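ALDH21) (Physcomitrella patens subsp. patens, PDB 5MZ5) is an aldehyde dehydrogenase that oxidises succinic semialdehyde with NADP(+) as cofactor, and may also act on glyceraldehyde 3-phosphate. Local coordinates at residues Lys128-Arg134 against Pro352-Tyr358; Cys292-Asp296 against Tyr425-Ala431; Ala368-Glu372 against Arg391-Ile396; Val432-Asn436 against Glu459-Val463. Residue numbers count along the deposited sequence, not the author numbering.

Interaction 1: Lys128-Arg134 against Pro352-Tyr358; sequences KPIKDAR and PFEEDTY
K128 and P129 are extended, with psi near 140°. K128 turns its CB away from 352-358, and its NZ goes to E136, Q315 and the backbone O of N189, a residue of the succinate site. P129 is the N-cap of helix 130-151. Its CA comes closest to the loop, 3.9 Å from CA of P352, and makes a CA-H...O contact of 3.3 Å with O of P352. P129 CB is 3.4 Å from O of T357, and P129 CG is 3.4 Å from O of Y358. I130 opens the helix. Its N donates to O of P352 at 2.8 Å, so the loop supplies an acceptor to a first-turn NH that has none in the helix. The contact thus fixes the start of helix 130-151 to the loop between helices 333-345 and 365-380. The loop is irregular, with a type I turn from E354 to T357. I130 (chi1 t) places CG2 3.6 Å from O of E354. K131 N donates to a water at 3.1 Å, which in turn lies 3.0 Å from O of E354 and 3.1 Å from O of T357. K131, R134 and E355 form a salt-bridge network. K131 NZ meets OE1 of E355 at 3.0 Å. One turn along, R134 (chi1 m, chi2 and chi3 t) puts NH1 2.8 Å from E355 OE1 and NH2 3.0 Å from E355 OE2. R134 NE pairs with E116.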
loop_
_atom_site.group_PDB
_atom_site.type_symbol
_atom_site.label_atom_id
_atom_site.label_comp_id
_atom_site.label_asym_id
_atom_site.label_seq_id
_atom_site.Cartn_x
_atom_site.Cartn_y
_atom_site.Cartn_z
ATOM N N LYS A 128 -9.792 39.265 -2.257
ATOM C CA LYS A 128 -8.435 38.859 -1.880
ATOM C C LYS A 128 -7.394 39.554 -2.760
ATOM O O LYS A 128 -7.644 39.750 -3.948
ATOM C CB LYS A 128 -8.257 37.323 -1.830
ATOM C CG LYS A 128 -8.117 36.605 -3.190
ATOM C CD LYS A 128 -7.944 35.101 -3.046
ATOM C CE LYS A 128 -9.122 34.434 -2.357
ATOM N NZ LYS A 128 -8.684 33.262 -1.545
ATOM N N PRO A 129 -6.240 39.975 -2.198
ATOM C CA PRO A 129 -5.220 40.639 -3.030
ATOM C C PRO A 129 -4.826 39.814 -4.261
ATOM O O PRO A 129 -4.817 38.588 -4.183
ATOM C CB PRO A 129 -4.063 40.833 -2.053
ATOM C CG PRO A 129 -4.729 40.910 -0.719
ATOM C CD PRO A 129 -5.795 39.871 -0.794
ATOM N N ILE A 130 -4.530 40.479 -5.396
ATOM C CA ILE A 130 -4.183 39.844 -6.677
ATOM C C ILE A 130 -3.032 38.820 -6.552
ATOM O O ILE A 130 -3.085 37.784 -7.213
ATOM C CB ILE A 130 -3.947 40.877 -7.826
ATOM C CG1 ILE A 130 -3.872 40.193 -9.223
ATOM C CG2 ILE A 130 -2.733 41.798 -7.566
ATOM C CD1 ILE A 130 -5.152 39.450 -9.712
ATOM N N LYS A 131 -2.033 39.081 -5.684
ATOM C CA LYS A 131 -0.925 38.144 -5.460
ATOM C C LYS A 131 -1.477 36.839 -4.865
ATOM O O LYS A 131 -1.073 35.766 -5.308
ATOM C CB LYS A 131 0.145 38.776 -4.536
ATOM C CG LYS A 131 1.535 39.008 -5.156
ATOM C CD LYS A 131 1.571 39.890 -6.407
ATOM C CE LYS A 131 2.870 40.658 -6.529
ATOM N NZ LYS A 131 3.264 40.906 -7.941
ATOM N N ASP A 132 -2.422 36.938 -3.891
ATOM C CA ASP A 132 -3.064 35.763 -3.277
ATOM C C ASP A 132 -3.978 35.044 -4.262
ATOM O O ASP A 132 -4.009 33.814 -4.263
ATOM C CB ASP A 132 -3.856 36.150 -2.008
ATOM C CG ASP A 132 -3.010 36.712 -0.877
ATOM O OD1 ASP A 132 -1.786 36.432 -0.851
ATOM O OD2 ASP A 132 -3.580 37.391 0.010
ATOM N N ALA A 133 -4.724 35.817 -5.101
ATOM C CA ALA A 133 -5.614 35.287 -6.136
ATOM C C ALA A 133 -4.825 34.444 -7.148
ATOM O O ALA A 133 -5.289 33.371 -7.496
ATOM C CB ALA A 133 -6.344 36.419 -6.835
ATOM N N ARG A 134 -3.616 34.906 -7.560
ATOM C CA ARG A 134 -2.702 34.190 -8.483
ATOM C C ARG A 134 -2.212 32.906 -7.838
ATOM O O ARG A 134 -2.193 31.873 -8.506
ATOM C CB ARG A 134 -1.515 35.071 -8.921
ATOM C CG ARG A 134 -1.943 36.190 -9.869
ATOM C CD ARG A 134 -0.757 36.898 -10.488
ATOM N NE ARG A 134 -1.178 38.122 -11.169
ATOM C CZ ARG A 134 -0.806 39.348 -10.811
ATOM N NH1 ARG A 134 0.036 39.526 -9.800
ATOM N NH2 ARG A 134 -1.263 40.404 -11.468
ATOM N N PRO A 352 -7.249 45.553 -3.358
ATOM C CA PRO A 352 -6.696 44.211 -3.622
ATOM C C PRO A 352 -6.146 44.036 -5.042
ATOM O O PRO A 352 -5.369 43.114 -5.275
ATOM C CB PRO A 352 -7.870 43.280 -3.297
ATOM C CG PRO A 352 -9.080 44.117 -3.546
ATOM C CD PRO A 352 -8.691 45.476 -3.049
ATOM N N PHE A 353 -6.504 44.957 -5.970
ATOM C CA PHE A 353 -6.000 44.945 -7.346
ATOM C C PHE A 353 -4.568 45.484 -7.465
ATOM O O PHE A 353 -3.930 45.283 -8.504
ATOM C CB PHE A 353 -6.959 45.665 -8.301
ATOM C CG PHE A 353 -8.264 44.930 -8.487
ATOM C CD1 PHE A 353 -8.365 43.873 -9.390
ATOM C CD2 PHE A 353 -9.398 45.292 -7.754
ATOM C CE1 PHE A 353 -9.581 43.197 -9.569
ATOM C CE2 PHE A 353 -10.613 44.614 -7.930
ATOM C CZ PHE A 353 -10.695 43.578 -8.845
ATOM N N GLU A 354 -4.056 46.143 -6.393
ATOM C CA GLU A 354 -2.674 46.640 -6.352
ATOM C C GLU A 354 -1.758 45.449 -6.119
ATOM O O GLU A 354 -2.085 44.577 -5.318
ATOM C CB GLU A 354 -2.445 47.679 -5.230
ATOM C CG GLU A 354 -3.272 48.958 -5.308
ATOM C CD GLU A 354 -2.979 49.970 -6.404
ATOM O OE1 GLU A 354 -2.036 49.758 -7.203
ATOM O OE2 GLU A 354 -3.704 50.989 -6.454
ATOM N N GLU A 355 -0.634 45.403 -6.846
ATOM C CA GLU A 355 0.365 44.360 -6.764
ATOM C C GLU A 355 1.026 44.270 -5.398
ATOM O O GLU A 355 1.366 43.166 -4.982
ATOM C CB GLU A 355 1.428 44.554 -7.851
ATOM C CG GLU A 355 0.891 44.494 -9.280
ATOM C CD GLU A 355 0.334 43.152 -9.722
ATOM O OE1 GLU A 355 0.839 42.115 -9.242
ATOM O OE2 GLU A 355 -0.597 43.134 -10.560
ATOM N N ASP A 356 1.202 45.403 -4.684
ATOM C CA ASP A 356 1.865 45.398 -3.374
ATOM C C ASP A 356 0.887 45.328 -2.161
ATOM O O ASP A 356 1.356 45.357 -1.027
ATOM C CB ASP A 356 2.835 46.584 -3.252
ATOM C CG ASP A 356 2.200 47.957 -3.387
ATOM O OD1 ASP A 356 0.992 48.029 -3.725
ATOM O OD2 ASP A 356 2.923 48.961 -3.221
ATOM N N THR A 357 -0.443 45.179 -2.404
ATOM C CA THR A 357 -1.422 45.026 -1.321
ATOM C C THR A 357 -1.258 43.644 -0.690
ATOM O O THR A 357 -1.253 42.621 -1.396
ATOM C CB THR A 357 -2.868 45.257 -1.793
ATOM O OG1 THR A 357 -3.003 46.625 -2.159
ATOM C CG2 THR A 357 -3.910 44.970 -0.689
ATOM N N TYR A 358 -1.098 43.635 0.645
ATOM C CA TYR A 358 -0.986 42.409 1.417
ATOM C C TYR A 358 -2.354 42.038 1.966
ATOM O O TYR A 358 -2.710 40.870 1.964
ATOM C CB TYR A 358 0.009 42.584 2.572
ATOM C CG TYR A 358 0.348 41.275 3.246
ATOM C CD1 TYR A 358 -0.435 40.782 4.289
ATOM C CD2 TYR A 358 1.411 40.485 2.795
ATOM C CE1 TYR A 358 -0.170 39.545 4.872
ATOM C CE2 TYR A 358 1.700 39.255 3.388
ATOM C CZ TYR A 358 0.909 38.792 4.432
ATOM O OH TYR A 358 1.178 37.576 5.018
HETATM O O HOH W 1 -1.515 41.806 -4.339
#

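Interaction 2: Cys292-Asp296 against Tyr425-Ala431; sequences CIVDD and YSDFKEA
This is helix-on-sheet packing in the aldehyde dehydrogenase fold: helix 428-435 lies on a face of the mixed, mainly parallel sheet in which strand 290-294 pairs with 323-329 and 443-447. The end of that strand packs against the start of the helix. Residues 292-294 are extended, and D295 leaves the strand at phi/psi -106/-7. Y425 ends strand 419-425. D427 is the N-cap of the helix, and its OD2 accepts from N of E430 at 3.2 Å. CA of I293 is 7.1 Å from CA of A431, and CA of D295 is 7.9 Å from CA of F428.

The apolar contacts centre on I293 (chi1 m, chi2 t). Its CD1 lies 3.9 Å from CB of A431. Its CG2 lies 3.8 Å from CZ of Y425 and 4.2 Å from CE1 of F428.

The polar contact is buried. D295 (chi1 t) forms a salt bridge through OD2 with K453. Y425 (chi1 p) turns to the other oxygen: its OH donates to D295 OD1 at 2.6 Å.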
loop_
_atom_site.group_PDB
_atom_site.type_symbol
_atom_site.label_atom_id
_atom_site.label_comp_id
_atom_site.label_asym_id
_atom_site.label_seq_id
_atom_site.Cartn_x
_atom_site.Cartn_y
_atom_site.Cartn_z
ATOM N N CYS A 292 -0.316 28.332 17.317
ATOM C CA CYS A 292 1.075 28.102 16.930
ATOM C C CYS A 292 1.949 28.264 18.155
ATOM O O CYS A 292 1.788 29.234 18.887
ATOM C CB CYS A 292 1.527 29.028 15.796
ATOM S SG CYS A 292 3.173 28.645 15.123
ATOM N N ILE A 293 2.860 27.302 18.374
ATOM C CA ILE A 293 3.858 27.333 19.435
ATOM C C ILE A 293 5.186 27.820 18.829
ATOM O O ILE A 293 5.607 27.310 17.797
ATOM C CB ILE A 293 4.038 25.949 20.122
ATOM C CG1 ILE A 293 2.766 25.537 20.886
ATOM C CG2 ILE A 293 5.269 25.956 21.065
ATOM C CD1 ILE A 293 2.808 24.160 21.573
ATOM N N VAL A 294 5.823 28.806 19.466
ATOM C CA VAL A 294 7.142 29.295 19.085
ATOM C C VAL A 294 8.062 28.953 20.265
ATOM O O VAL A 294 8.036 29.637 21.280
ATOM C CB VAL A 294 7.176 30.802 18.671
ATOM C CG1 VAL A 294 8.616 31.288 18.417
ATOM C CG2 VAL A 294 6.311 31.039 17.443
ATOM N N ASP A 295 8.810 27.837 20.150
ATOM C CA ASP A 295 9.747 27.395 21.192
ATOM C C ASP A 295 11.202 27.630 20.787
ATOM O O ASP A 295 12.100 27.468 21.599
ATOM C CB ASP A 295 9.495 25.916 21.583
ATOM C CG ASP A 295 9.973 25.556 22.987
ATOM O OD1 ASP A 295 9.405 26.084 23.969
ATOM O OD2 ASP A 295 10.881 24.719 23.104
ATOM N N ASP A 296 11.419 28.038 19.531
ATOM C CA ASP A 296 12.716 28.315 18.902
ATOM C C ASP A 296 12.484 29.146 17.639
ATOM O O ASP A 296 11.346 29.263 17.180
ATOM C CB ASP A 296 13.421 26.987 18.488
ATOM C CG ASP A 296 14.274 26.324 19.555
ATOM O OD1 ASP A 296 15.150 27.013 20.135
ATOM O OD2 ASP A 296 14.118 25.109 19.765
ATOM N N TYR A 425 4.169 31.485 27.526
ATOM C CA TYR A 425 4.144 30.239 28.289
ATOM C C TYR A 425 5.540 29.967 28.851
ATOM O O TYR A 425 6.534 30.485 28.325
ATOM C CB TYR A 425 3.580 29.039 27.468
ATOM C CG TYR A 425 4.514 28.545 26.387
ATOM C CD1 TYR A 425 5.522 27.631 26.674
ATOM C CD2 TYR A 425 4.384 28.985 25.073
ATOM C CE1 TYR A 425 6.402 27.193 25.689
ATOM C CE2 TYR A 425 5.231 28.522 24.067
ATOM C CZ TYR A 425 6.240 27.628 24.382
ATOM O OH TYR A 425 7.112 27.224 23.410
ATOM N N SER A 426 5.603 29.150 29.911
ATOM C CA SER A 426 6.867 28.756 30.537
ATOM C C SER A 426 7.086 27.249 30.408
ATOM O O SER A 426 8.237 26.802 30.399
ATOM C CB SER A 426 6.897 29.165 32.010
ATOM O OG SER A 426 5.754 28.695 32.708
ATOM N N ASP A 427 5.985 26.471 30.336
ATOM C CA ASP A 427 6.041 25.017 30.213
ATOM C C ASP A 427 5.508 24.551 28.849
ATOM O O ASP A 427 4.378 24.878 28.484
ATOM C CB ASP A 427 5.287 24.345 31.376
ATOM C CG ASP A 427 5.423 22.833 31.394
ATOM O OD1 ASP A 427 6.547 22.345 31.587
ATOM O OD2 ASP A 427 4.406 22.146 31.214
ATOM N N PHE A 428 6.326 23.787 28.106
ATOM C CA PHE A 428 5.991 23.263 26.784
ATOM C C PHE A 428 4.736 22.367 26.795
ATOM O O PHE A 428 3.872 22.543 25.939
ATOM C CB PHE A 428 7.204 22.543 26.132
ATOM C CG PHE A 428 6.880 21.953 24.781
ATOM C CD1 PHE A 428 6.801 22.759 23.652
ATOM C CD2 PHE A 428 6.618 20.591 24.641
ATOM C CE1 PHE A 428 6.468 22.214 22.406
ATOM C CE2 PHE A 428 6.296 20.047 23.393
ATOM C CZ PHE A 428 6.214 20.862 22.286
ATOM N N LYS A 429 4.652 21.406 27.746
ATOM C CA LYS A 429 3.520 20.489 27.885
ATOM C C LYS A 429 2.218 21.292 28.068
ATOM O O LYS A 429 1.187 20.941 27.482
ATOM C CB LYS A 429 3.719 19.565 29.095
ATOM C CG LYS A 429 4.448 18.275 28.780
ATOM C CD LYS A 429 4.810 17.519 30.070
ATOM C CE LYS A 429 4.799 15.999 30.008
ATOM N NZ LYS A 429 6.059 15.414 29.469
ATOM N N GLU A 430 2.294 22.388 28.856
ATOM C CA GLU A 430 1.182 23.298 29.131
ATOM C C GLU A 430 0.780 24.073 27.894
ATOM O O GLU A 430 -0.407 24.304 27.701
ATOM C CB GLU A 430 1.512 24.249 30.296
ATOM C CG GLU A 430 1.398 23.595 31.665
ATOM C CD GLU A 430 0.028 23.077 32.069
ATOM O OE1 GLU A 430 -0.976 23.803 31.886
ATOM O OE2 GLU A 430 -0.035 21.941 32.589
ATOM N N ALA A 431 1.759 24.472 27.056
ATOM C CA ALA A 431 1.499 25.176 25.800
ATOM C C ALA A 431 0.700 24.255 24.853
ATOM O O ALA A 431 -0.255 24.725 24.240
ATOM C CB ALA A 431 2.809 25.611 25.143
#

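Interaction 3: Ala368-Glu372 against Arg391-Ile396; sequences AKGIE and RKGAFI
Helix 365-380 packs here on the hairpin at the start of strand 395-402 in the mixed sheet, a partly buried contact with a salt bridge at its edge. Residues 368-372 are regular helix. Residues 391-396 are the hairpin tip: strand 391-392, the turn and the start of strand 395-402. The turn is type II' from K392 to F395, with G393 at phi/psi 65/-116. K392 N donates to F395 O at 2.9 Å. CA of A368 is 5.2 Å from CA of A394, and CA of E372 is 6.4 Å from CA of R391.

A368 faces the turn, with CB 3.4 Å from O of A394 and 3.9 Å from CG1 of I396. I396 (chi1 m, chi2 m) sets CG2 3.9 Å from CG2 of I371. R391 (chi1 t, chi2 t) runs across the helix. Its NE donates to G393 O at 2.9 Å, and its NH1 to E372 OE1 at 3.0 Å. CG of K369 covers one guanidinium face. A water donates to E372 OE2 at 2.6 Å and accepts from R391 N at 2.8 Å.

Strand 395-402 pairs with 384-387, 391-392 and 419-425. The CB of F395 points away from the helix; its side chain touches Y62, M349 and P361.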
loop_
_atom_site.group_PDB
_atom_site.type_symbol
_atom_site.label_atom_id
_atom_site.label_comp_id
_atom_site.label_asym_id
_atom_site.label_seq_id
_atom_site.Cartn_x
_atom_site.Cartn_y
_atom_site.Cartn_z
ATOM N N ALA A 368 -16.744 42.693 8.815
ATOM C CA ALA A 368 -15.785 43.625 9.431
ATOM C C ALA A 368 -16.294 44.170 10.784
ATOM O O ALA A 368 -15.523 44.186 11.744
ATOM C CB ALA A 368 -15.483 44.776 8.482
ATOM N N LYS A 369 -17.595 44.572 10.864
ATOM C CA LYS A 369 -18.237 45.074 12.090
ATOM C C LYS A 369 -18.214 44.015 13.196
ATOM O O LYS A 369 -17.945 44.358 14.344
ATOM C CB LYS A 369 -19.684 45.543 11.826
ATOM C CG LYS A 369 -19.802 46.878 11.110
ATOM C CD LYS A 369 -21.265 47.198 10.838
ATOM C CE LYS A 369 -21.450 48.448 10.011
ATOM N NZ LYS A 369 -22.887 48.817 9.872
ATOM N N GLY A 370 -18.466 42.751 12.822
ATOM C CA GLY A 370 -18.440 41.597 13.717
ATOM C C GLY A 370 -17.070 41.388 14.336
ATOM O O GLY A 370 -16.965 41.177 15.547
ATOM N N ILE A 371 -16.006 41.474 13.508
ATOM C CA ILE A 371 -14.599 41.341 13.936
ATOM C C ILE A 371 -14.240 42.497 14.900
ATOM O O ILE A 371 -13.702 42.256 15.978
ATOM C CB ILE A 371 -13.643 41.242 12.715
ATOM C CG1 ILE A 371 -13.878 39.934 11.936
ATOM C CG2 ILE A 371 -12.178 41.367 13.153
ATOM C CD1 ILE A 371 -13.576 40.008 10.412
ATOM N N GLU A 372 -14.587 43.741 14.515
ATOM C CA GLU A 372 -14.396 44.954 15.311
ATOM C C GLU A 372 -15.065 44.816 16.708
ATOM O O GLU A 372 -14.460 45.208 17.714
ATOM C CB GLU A 372 -14.974 46.170 14.553
ATOM C CG GLU A 372 -14.648 47.516 15.185
ATOM C CD GLU A 372 -15.475 48.694 14.707
ATOM O OE1 GLU A 372 -16.497 48.482 14.015
ATOM O OE2 GLU A 372 -15.101 49.840 15.039
ATOM N N ARG A 391 -11.728 49.756 12.266
ATOM C CA ARG A 391 -12.500 49.420 11.075
ATOM C C ARG A 391 -12.667 50.663 10.198
ATOM O O ARG A 391 -12.885 51.766 10.701
ATOM C CB ARG A 391 -13.865 48.821 11.461
ATOM C CG ARG A 391 -14.633 48.175 10.314
ATOM C CD ARG A 391 -16.091 48.017 10.679
ATOM N NE ARG A 391 -16.936 48.935 9.915
ATOM C CZ ARG A 391 -17.780 49.807 10.449
ATOM N NH1 ARG A 391 -17.919 49.888 11.764
ATOM N NH2 ARG A 391 -18.504 50.596 9.672
ATOM N N LYS A 392 -12.559 50.468 8.884
ATOM C CA LYS A 392 -12.718 51.487 7.852
ATOM C C LYS A 392 -13.548 50.769 6.768
ATOM O O LYS A 392 -12.978 50.066 5.925
ATOM C CB LYS A 392 -11.324 51.899 7.342
ATOM C CG LYS A 392 -11.234 53.261 6.650
ATOM C CD LYS A 392 -9.919 53.400 5.838
ATOM C CE LYS A 392 -9.931 52.618 4.525
ATOM N NZ LYS A 392 -8.563 52.354 3.995
ATOM N N GLY A 393 -14.882 50.876 6.872
ATOM C CA GLY A 393 -15.821 50.197 5.984
ATOM C C GLY A 393 -15.734 48.689 6.160
ATOM O O GLY A 393 -16.009 48.182 7.247
ATOM N N ALA A 394 -15.311 47.966 5.106
ATOM C CA ALA A 394 -15.143 46.510 5.145
ATOM C C ALA A 394 -13.703 46.118 5.551
ATOM O O ALA A 394 -13.419 44.935 5.759
ATOM C CB ALA A 394 -15.517 45.892 3.801
ATOM N N PHE A 395 -12.812 47.115 5.694
ATOM C CA PHE A 395 -11.423 46.917 6.094
ATOM C C PHE A 395 -11.251 46.869 7.615
ATOM O O PHE A 395 -11.809 47.695 8.336
ATOM C CB PHE A 395 -10.526 48.029 5.522
ATOM C CG PHE A 395 -10.225 47.903 4.047
ATOM C CD1 PHE A 395 -9.147 47.145 3.604
ATOM C CD2 PHE A 395 -11.000 48.567 3.102
ATOM C CE1 PHE A 395 -8.852 47.051 2.238
ATOM C CE2 PHE A 395 -10.702 48.467 1.731
ATOM C CZ PHE A 395 -9.636 47.702 1.311
ATOM N N ILE A 396 -10.468 45.889 8.084
ATOM C CA ILE A 396 -10.073 45.705 9.479
ATOM C C ILE A 396 -8.562 45.752 9.459
ATOM O O ILE A 396 -7.929 44.998 8.709
ATOM C CB ILE A 396 -10.607 44.370 10.117
ATOM C CG1 ILE A 396 -12.123 44.431 10.394
ATOM C CG2 ILE A 396 -9.853 44.002 11.413
ATOM C CD1 ILE A 396 -12.560 45.356 11.660
HETATM O O HOH W 2 -12.816 51.046 14.517
#

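Interaction 4: Val432-Asn436 against Glu459-Val463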
loop_
_atom_site.group_PDB
_atom_site.type_symbol
_atom_site.label_atom_id
_atom_site.label_comp_id
_atom_site.label_asym_id
_atom_site.label_seq_id
_atom_site.Cartn_x
_atom_site.Cartn_y
_atom_site.Cartn_z
ATOM N N VAL A 432 1.077 22.940 24.769
ATOM C CA VAL A 432 0.400 21.933 23.942
ATOM C C VAL A 432 -1.052 21.757 24.429
ATOM O O VAL A 432 -1.977 21.745 23.615
ATOM C CB VAL A 432 1.171 20.577 23.890
ATOM C CG1 VAL A 432 0.376 19.510 23.121
ATOM C CG2 VAL A 432 2.564 20.754 23.281
ATOM N N LYS A 433 -1.232 21.648 25.757
ATOM C CA LYS A 433 -2.523 21.532 26.417
ATOM C C LYS A 433 -3.398 22.775 26.090
ATOM O O LYS A 433 -4.585 22.629 25.787
ATOM C CB LYS A 433 -2.328 21.369 27.938
ATOM C CG LYS A 433 -3.622 21.061 28.685
ATOM C CD LYS A 433 -3.413 20.948 30.189
ATOM C CE LYS A 433 -4.724 20.699 30.882
ATOM N NZ LYS A 433 -4.536 20.515 32.347
ATOM N N GLU A 434 -2.794 23.975 26.088
ATOM C CA GLU A 434 -3.510 25.197 25.762
ATOM C C GLU A 434 -3.880 25.281 24.272
ATOM O O GLU A 434 -4.939 25.818 23.937
ATOM C CB GLU A 434 -2.760 26.451 26.254
ATOM C CG GLU A 434 -3.631 27.693 26.336
ATOM C CD GLU A 434 -4.962 27.599 27.065
ATOM O OE1 GLU A 434 -5.135 26.702 27.924
ATOM O OE2 GLU A 434 -5.828 28.458 26.793
ATOM N N CYS A 435 -3.016 24.736 23.384
ATOM C CA CYS A 435 -3.289 24.641 21.941
ATOM C C CYS A 435 -4.562 23.829 21.722
ATOM O O CYS A 435 -5.381 24.191 20.877
ATOM C CB CYS A 435 -2.108 24.006 21.209
ATOM S SG CYS A 435 -0.739 25.142 20.929
ATOM N N ASN A 436 -4.720 22.750 22.513
ATOM C CA ASN A 436 -5.847 21.825 22.502
ATOM C C ASN A 436 -7.075 22.363 23.199
ATOM O O ASN A 436 -8.140 21.768 23.043
ATOM C CB ASN A 436 -5.443 20.467 23.124
ATOM C CG ASN A 436 -4.450 19.704 22.296
ATOM O OD1 ASN A 436 -4.318 19.907 21.079
ATOM N ND2 ASN A 436 -3.769 18.773 22.929
ATOM N N GLU A 459 2.136 13.803 18.389
ATOM C CA GLU A 459 1.382 12.841 19.172
ATOM C C GLU A 459 0.184 13.420 19.950
ATOM O O GLU A 459 -0.866 12.778 19.991
ATOM C CB GLU A 459 2.335 12.147 20.152
ATOM C CG GLU A 459 1.974 10.705 20.466
ATOM C CD GLU A 459 1.903 9.716 19.312
ATOM O OE1 GLU A 459 1.136 8.737 19.454
ATOM O OE2 GLU A 459 2.585 9.913 18.276
ATOM N N HIS A 460 0.345 14.596 20.581
ATOM C CA HIS A 460 -0.669 15.130 21.489
ATOM C C HIS A 460 -1.546 16.262 20.966
ATOM O O HIS A 460 -2.599 16.501 21.574
ATOM C CB HIS A 460 -0.006 15.548 22.813
ATOM C CG HIS A 460 0.560 14.363 23.526
ATOM N ND1 HIS A 460 1.899 14.023 23.412
ATOM C CD2 HIS A 460 -0.081 13.382 24.204
ATOM C CE1 HIS A 460 2.040 12.893 24.082
ATOM N NE2 HIS A 460 0.878 12.472 24.578
ATOM N N MET A 461 -1.171 16.939 19.854
ATOM C CA MET A 461 -2.043 17.996 19.323
ATOM C C MET A 461 -3.291 17.374 18.661
ATOM O O MET A 461 -3.163 16.531 17.778
ATOM C CB MET A 461 -1.296 18.935 18.378
ATOM C CG MET A 461 -0.392 19.895 19.114
ATOM S SD MET A 461 0.680 20.768 17.951
ATOM C CE MET A 461 1.037 22.201 18.898
ATOM N N GLU A 462 -4.479 17.763 19.133
ATOM C CA GLU A 462 -5.787 17.254 18.719
ATOM C C GLU A 462 -6.286 17.912 17.458
ATOM O O GLU A 462 -7.284 18.640 17.475
ATOM C CB GLU A 462 -6.793 17.389 19.877
ATOM C CG GLU A 462 -6.443 16.508 21.061
ATOM C CD GLU A 462 -7.097 16.854 22.388
ATOM O OE1 GLU A 462 -7.840 17.860 22.473
ATOM O OE2 GLU A 462 -6.808 16.136 23.369
ATOM N N VAL A 463 -5.564 17.666 16.356
ATOM C CA VAL A 463 -5.809 18.268 15.043
ATOM C C VAL A 463 -5.644 17.223 13.943
ATOM O O VAL A 463 -5.121 16.137 14.210
ATOM C CB VAL A 463 -4.823 19.478 14.804
ATOM C CG1 VAL A 463 -5.127 20.654 15.735
ATOM C CG2 VAL A 463 -3.364 19.043 14.933
#
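Residues 432-435 are helical, and N436 N still bonds to V432 O at 3.1 Å. On the other side, helix 451-460 ends at H460. M461 is the first residue to leave helical phi/psi, and E462 is the centre of an inverse gamma turn, with a weak 3.0 Å bond from V463 N to M461 O. The backbones come nearest at N436 and E462, with CA atoms 5.9 Å apart.

N436 (chi1 m) turns its amide onto the outgoing chain. Its OD1 accepts from N of E462 at 2.9 Å, and its ND2 donates to O of H460 at 2.9 Å. Beside the amide, V432 CG1 lies 4.0 Å from CB of H460 and 4.1 Å from CG of M461. C435 SG is 4.0 Å from CE of M461. M461 and C435 also reach I293 of strand 290-294. The carboxylate of E462 pairs with K485. In the third subunit, K505 bonds to M461 O and K175 forms a salt bridge with E459.

One side-chain amide therefore meets a backbone acceptor and a backbone donor on either side of M461. N436 acts here as a backbone mimic, joining its own helix to the chain leaving helix 451-460, with which it shares no direct main-chain hydrogen bond.

Interactions 2 and 4 are one continuous packing region. Their centres are 11 Å apart, and both use helix 428-435. I293 joins them: its CG1 is 3.5 Å from C435 SG, and its CD1 is 3.8 Å from both M461 CE and V432 CG2. Both lie away from the annotated sites. Interactions 1 and 3 have nearest atoms about 5 Å apart. Interaction 1 is nearest the succinate site: side chains of Y358 and Y314 are about 4 Å apart. In interaction 3, the I371 side chain is about 8 Å from that of W188 of the NADP(+) site. No ligand of either site is bound to this chain. Interactions 2 and 3 reach the same sheet.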